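Local coordinates for protein putative secreted lipase (Streptomyces sp. W007, PDB 5H6B) that probably hydrolyses the ester bonds of triacylglycerols, as a heat-stable secreted lipase of the alpha/beta-hydrolase fold from a marine bacterium, at residues Asn45-Arg56 / Gly236-Ala247. Sequence-based numbering, arbitrary orientation.
Sequences NWLVLAPYLVNR and GTIDRIAFHEVA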
loop_
_atom_site.group_PDB
_atom_site.type_symbol
_atom_site.label_atom_id
_atom_site.label_comp_id
_atom_site.label_asym_id
_atom_site.label_seq_id
_atom_site.Cartn_x
_atom_site.Cartn_y
_atom_site.Cartn_z
ATOM N N ASN A 45 1.083 4.346 -10.218
ATOM C CA ASN A 45 0.174 3.587 -9.356
ATOM C C ASN A 45 -0.963 4.495 -8.856
ATOM O O ASN A 45 -2.055 4.022 -8.598
ATOM C CB ASN A 45 0.935 2.974 -8.171
ATOM C CG ASN A 45 0.285 1.685 -7.630
ATOM O OD1 ASN A 45 -0.936 1.568 -7.477
ATOM N ND2 ASN A 45 1.112 0.729 -7.313
ATOM N N TRP A 46 -0.697 5.801 -8.759
ATOM C CA TRP A 46 -1.525 6.707 -7.991
ATOM C C TRP A 46 -2.188 7.810 -8.802
ATOM O O TRP A 46 -2.715 8.754 -8.210
ATOM C CB TRP A 46 -0.686 7.295 -6.848
ATOM C CG TRP A 46 -0.042 6.226 -6.033
ATOM C CD1 TRP A 46 1.287 6.077 -5.786
ATOM C CD2 TRP A 46 -0.700 5.133 -5.360
ATOM N NE1 TRP A 46 1.500 4.976 -5.007
ATOM C CE2 TRP A 46 0.299 4.370 -4.740
ATOM C CE3 TRP A 46 -2.036 4.740 -5.216
ATOM C CZ2 TRP A 46 0.015 3.235 -3.993
ATOM C CZ3 TRP A 46 -2.323 3.586 -4.473
ATOM C CH2 TRP A 46 -1.302 2.855 -3.868
ATOM N N LEU A 47 -2.223 7.678 -10.135
ATOM C CA LEU A 47 -2.893 8.674 -10.994
ATOM C C LEU A 47 -4.391 8.879 -10.694
ATOM O O LEU A 47 -4.909 9.959 -10.961
ATOM C CB LEU A 47 -2.721 8.350 -12.482
ATOM C CG LEU A 47 -1.289 8.491 -13.024
ATOM C CD1 LEU A 47 -1.227 7.948 -14.441
ATOM C CD2 LEU A 47 -0.814 9.930 -12.986
ATOM N N VAL A 48 -5.082 7.868 -10.160
ATOM C CA VAL A 48 -6.466 8.062 -9.732
ATOM C C VAL A 48 -6.524 8.421 -8.249
ATOM O O VAL A 48 -7.086 9.450 -7.895
ATOM C CB VAL A 48 -7.361 6.848 -10.075
ATOM C CG1 VAL A 48 -8.775 7.044 -9.534
ATOM C CG2 VAL A 48 -7.401 6.636 -11.588
ATOM N N LEU A 49 -5.928 7.598 -7.391
ATOM C CA LEU A 49 -6.064 7.789 -5.936
ATOM C C LEU A 49 -5.487 9.078 -5.380
ATOM O O LEU A 49 -6.103 9.669 -4.489
ATOM C CB LEU A 49 -5.485 6.618 -5.138
ATOM C CG LEU A 49 -5.540 6.741 -3.601
ATOM C CD1 LEU A 49 -6.978 6.896 -3.109
ATOM C CD2 LEU A 49 -4.863 5.552 -2.915
ATOM N N ALA A 50 -4.314 9.501 -5.847
ATOM C CA ALA A 50 -3.708 10.729 -5.303
ATOM C C ALA A 50 -4.570 11.970 -5.536
ATOM O O ALA A 50 -4.887 12.656 -4.567
ATOM C CB ALA A 50 -2.274 10.945 -5.778
ATOM N N PRO A 51 -4.996 12.236 -6.792
ATOM C CA PRO A 51 -5.994 13.319 -7.001
ATOM C C PRO A 51 -7.311 13.137 -6.239
ATOM O O PRO A 51 -7.893 14.106 -5.788
ATOM C CB PRO A 51 -6.294 13.261 -8.508
ATOM C CG PRO A 51 -5.122 12.587 -9.112
ATOM C CD PRO A 51 -4.560 11.643 -8.066
ATOM N N TYR A 52 -7.776 11.899 -6.122
ATOM C CA TYR A 52 -9.000 11.592 -5.384
ATOM C C TYR A 52 -8.890 12.017 -3.917
ATOM O O TYR A 52 -9.841 12.549 -3.354
ATOM C CB TYR A 52 -9.263 10.098 -5.506
ATOM C CG TYR A 52 -10.502 9.545 -4.860
ATOM C CD1 TYR A 52 -10.519 9.232 -3.491
ATOM C CD2 TYR A 52 -11.643 9.256 -5.626
ATOM C CE1 TYR A 52 -11.644 8.688 -2.900
ATOM C CE2 TYR A 52 -12.772 8.705 -5.039
ATOM C CZ TYR A 52 -12.763 8.420 -3.676
ATOM O OH TYR A 52 -13.870 7.887 -3.088
ATOM N N LEU A 53 -7.729 11.789 -3.312
ATOM C CA LEU A 53 -7.482 12.227 -1.944
ATOM C C LEU A 53 -7.199 13.721 -1.855
ATOM O O LEU A 53 -7.627 14.364 -0.900
ATOM C CB LEU A 53 -6.338 11.440 -1.310
ATOM C CG LEU A 53 -6.641 9.956 -1.111
ATOM C CD1 LEU A 53 -5.432 9.273 -0.486
ATOM C CD2 LEU A 53 -7.887 9.751 -0.265
ATOM N N VAL A 54 -6.498 14.274 -2.841
ATOM C CA VAL A 54 -6.262 15.718 -2.888
ATOM C C VAL A 54 -7.589 16.484 -2.921
ATOM O O VAL A 54 -7.726 17.504 -2.251
ATOM C CB VAL A 54 -5.350 16.112 -4.073
ATOM C CG1 VAL A 54 -5.334 17.623 -4.304
ATOM C CG2 VAL A 54 -3.933 15.622 -3.814
ATOM N N ASN A 55 -8.571 15.964 -3.657
ATOM C CA ASN A 55 -9.903 16.587 -3.749
ATOM C C ASN A 55 -10.746 16.464 -2.486
ATOM O O ASN A 55 -11.755 17.143 -2.373
ATOM C CB ASN A 55 -10.713 15.996 -4.912
ATOM C CG ASN A 55 -10.067 16.233 -6.267
ATOM O OD1 ASN A 55 -9.227 17.124 -6.435
ATOM N ND2 ASN A 55 -10.448 15.421 -7.241
ATOM N N ARG A 56 -10.364 15.567 -1.579
ATOM C CA ARG A 56 -10.956 15.467 -0.251
ATOM C C ARG A 56 -10.113 16.165 0.836
ATOM O O ARG A 56 -10.376 16.001 2.026
ATOM C CB ARG A 56 -11.207 13.993 0.069
ATOM C CG ARG A 56 -12.305 13.414 -0.813
ATOM C CD ARG A 56 -12.271 11.904 -0.921
ATOM N NE ARG A 56 -13.481 11.424 -1.592
ATOM C CZ ARG A 56 -13.724 11.482 -2.903
ATOM N NH1 ARG A 56 -12.828 11.980 -3.767
ATOM N NH2 ARG A 56 -14.884 11.024 -3.361
ATOM N N GLY A 236 -6.025 -1.599 -6.889
ATOM C CA GLY A 236 -5.139 -0.556 -6.361
ATOM C C GLY A 236 -4.778 0.597 -7.272
ATOM O O GLY A 236 -4.041 1.495 -6.862
ATOM N N THR A 237 -5.289 0.586 -8.495
ATOM C CA THR A 237 -4.954 1.604 -9.501
ATOM C C THR A 237 -6.164 2.454 -9.910
ATOM O O THR A 237 -6.087 3.670 -9.866
ATOM C CB THR A 237 -4.294 0.947 -10.755
ATOM O OG1 THR A 237 -5.073 -0.160 -11.200
ATOM C CG2 THR A 237 -2.923 0.443 -10.432
ATOM N N ILE A 238 -7.276 1.816 -10.277
ATOM C CA ILE A 238 -8.433 2.507 -10.886
ATOM C C ILE A 238 -9.785 2.366 -10.169
ATOM O O ILE A 238 -10.763 3.003 -10.552
ATOM C CB ILE A 238 -8.639 2.018 -12.329
ATOM C CG1 ILE A 238 -8.924 0.517 -12.369
ATOM C CG2 ILE A 238 -7.411 2.345 -13.178
ATOM C CD1 ILE A 238 -9.482 0.063 -13.698
ATOM N N ASP A 239 -9.852 1.532 -9.142
ATOM C CA ASP A 239 -11.121 1.190 -8.537
ATOM C C ASP A 239 -11.550 2.255 -7.495
ATOM O O ASP A 239 -11.015 2.300 -6.401
ATOM C CB ASP A 239 -10.995 -0.211 -7.930
ATOM C CG ASP A 239 -12.318 -0.786 -7.542
ATOM O OD1 ASP A 239 -13.153 0.006 -7.065
ATOM O OD2 ASP A 239 -12.526 -2.005 -7.718
ATOM N N ARG A 240 -12.502 3.113 -7.863
ATOM C CA ARG A 240 -13.022 4.154 -6.963
ATOM C C ARG A 240 -13.836 3.601 -5.783
ATOM O O ARG A 240 -13.957 4.272 -4.764
ATOM C CB ARG A 240 -13.920 5.149 -7.697
ATOM C CG ARG A 240 -13.196 6.224 -8.465
ATOM C CD ARG A 240 -12.728 5.704 -9.782
ATOM N NE ARG A 240 -12.239 6.763 -10.666
ATOM C CZ ARG A 240 -11.471 6.559 -11.747
ATOM N NH1 ARG A 240 -11.069 5.322 -12.112
ATOM N NH2 ARG A 240 -11.086 7.615 -12.456
ATOM N N ILE A 241 -14.430 2.419 -5.939
ATOM C CA ILE A 241 -15.095 1.752 -4.825
ATOM C C ILE A 241 -14.052 1.464 -3.748
ATOM O O ILE A 241 -14.210 1.889 -2.596
ATOM C CB ILE A 241 -15.841 0.480 -5.287
ATOM C CG1 ILE A 241 -17.062 0.876 -6.121
ATOM C CG2 ILE A 241 -16.282 -0.346 -4.091
ATOM C CD1 ILE A 241 -17.625 -0.233 -6.987
ATOM N N ALA A 242 -12.963 0.795 -4.139
ATOM C CA ALA A 242 -11.837 0.591 -3.237
ATOM C C ALA A 242 -11.329 1.912 -2.666
ATOM O O ALA A 242 -11.118 2.019 -1.457
ATOM C CB ALA A 242 -10.714 -0.164 -3.912
ATOM N N PHE A 243 -11.177 2.932 -3.505
ATOM C CA PHE A 243 -10.638 4.209 -3.012
ATOM C C PHE A 243 -11.582 4.956 -2.046
ATOM O O PHE A 243 -11.114 5.615 -1.120
ATOM C CB PHE A 243 -10.181 5.108 -4.183
ATOM C CG PHE A 243 -9.108 4.489 -5.071
ATOM C CD1 PHE A 243 -8.256 3.467 -4.615
ATOM C CD2 PHE A 243 -8.924 4.959 -6.375
ATOM C CE1 PHE A 243 -7.268 2.923 -5.446
ATOM C CE2 PHE A 243 -7.935 4.412 -7.206
ATOM C CZ PHE A 243 -7.104 3.402 -6.736
ATOM N N HIS A 244 -12.892 4.834 -2.245
ATOM C CA HIS A 244 -13.866 5.355 -1.284
ATOM C C HIS A 244 -13.674 4.722 0.081
ATOM O O HIS A 244 -13.713 5.424 1.115
ATOM C CB HIS A 244 -15.288 5.107 -1.760
ATOM C CG HIS A 244 -16.320 5.869 -0.996
ATOM N ND1 HIS A 244 -16.996 5.333 0.084
ATOM C CD2 HIS A 244 -16.795 7.128 -1.158
ATOM C CE1 HIS A 244 -17.840 6.237 0.553
ATOM N NE2 HIS A 244 -17.740 7.332 -0.185
ATOM N N GLU A 245 -13.458 3.400 0.077
ATOM C CA GLU A 245 -13.169 2.669 1.310
ATOM C C GLU A 245 -11.844 3.117 1.929
ATOM O O GLU A 245 -11.741 3.221 3.136
ATOM C CB GLU A 245 -13.209 1.157 1.078
ATOM C CG GLU A 245 -13.310 0.327 2.345
ATOM C CD GLU A 245 -14.623 0.533 3.112
ATOM O OE1 GLU A 245 -15.543 1.224 2.634
ATOM O OE2 GLU A 245 -14.735 -0.009 4.218
ATOM N N VAL A 246 -10.856 3.449 1.100
ATOM C CA VAL A 246 -9.627 4.069 1.602
ATOM C C VAL A 246 -9.917 5.413 2.291
ATOM O O VAL A 246 -9.359 5.705 3.351
ATOM C CB VAL A 246 -8.568 4.256 0.489
ATOM C CG1 VAL A 246 -7.344 5.004 1.011
ATOM C CG2 VAL A 246 -8.145 2.912 -0.072
ATOM N N ALA A 247 -10.754 6.236 1.672
ATOM C CA ALA A 247 -11.139 7.523 2.255
ATOM C C ALA A 247 -11.924 7.356 3.586
ATOM O O ALA A 247 -11.770 8.157 4.473
ATOM C CB ALA A 247 -11.938 8.340 1.255
HETATM O O HOH W 1 -4.359 5.305 -8.617
#
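Helix 49-54, carrying Leu49 and Tyr52, meets helix 240-247, carrying Phe243, with axes 10.8 Å apart at closest and N-to-C directions 44° apart. Phe243 is gripped from two directions: CB of Leu49 lies over one ring face, 3.8 Å from the centroid, whereas CG1 of Val48 comes in the ring plane at the edge, 3.6 Å from Phe243 CE2. The same Val48 methyl, anti to the backbone N (chi1 176°), also sits over the guanidinium of Arg240, 3.5 Å from CZ; that group is held by a hydrogen bond from Arg240 NH1 to a lone pair of Ile238 O. In this alpha/beta-hydrolase fold the two helices pack on one side of the parallel sheet, where Leu49 and Val246 both touch Val106 of strand 103-108. Tyr52 is a knob among Arg240, Phe243, His244 and Ala247. CB of Phe243 lies over one face of the Tyr52 ring, a CH-pi contact, and over the opposite face lies NH1 of Arg56, which also donates a hydrogen bond to Tyr52 O at 3.1 Å. No clear direct hydrogen bond joins the segments; near Asn45 a water instead donates to Asn45 O and, at 2.7 Å, to Thr237 O while accepting from Leu49 N, bridging the two segments.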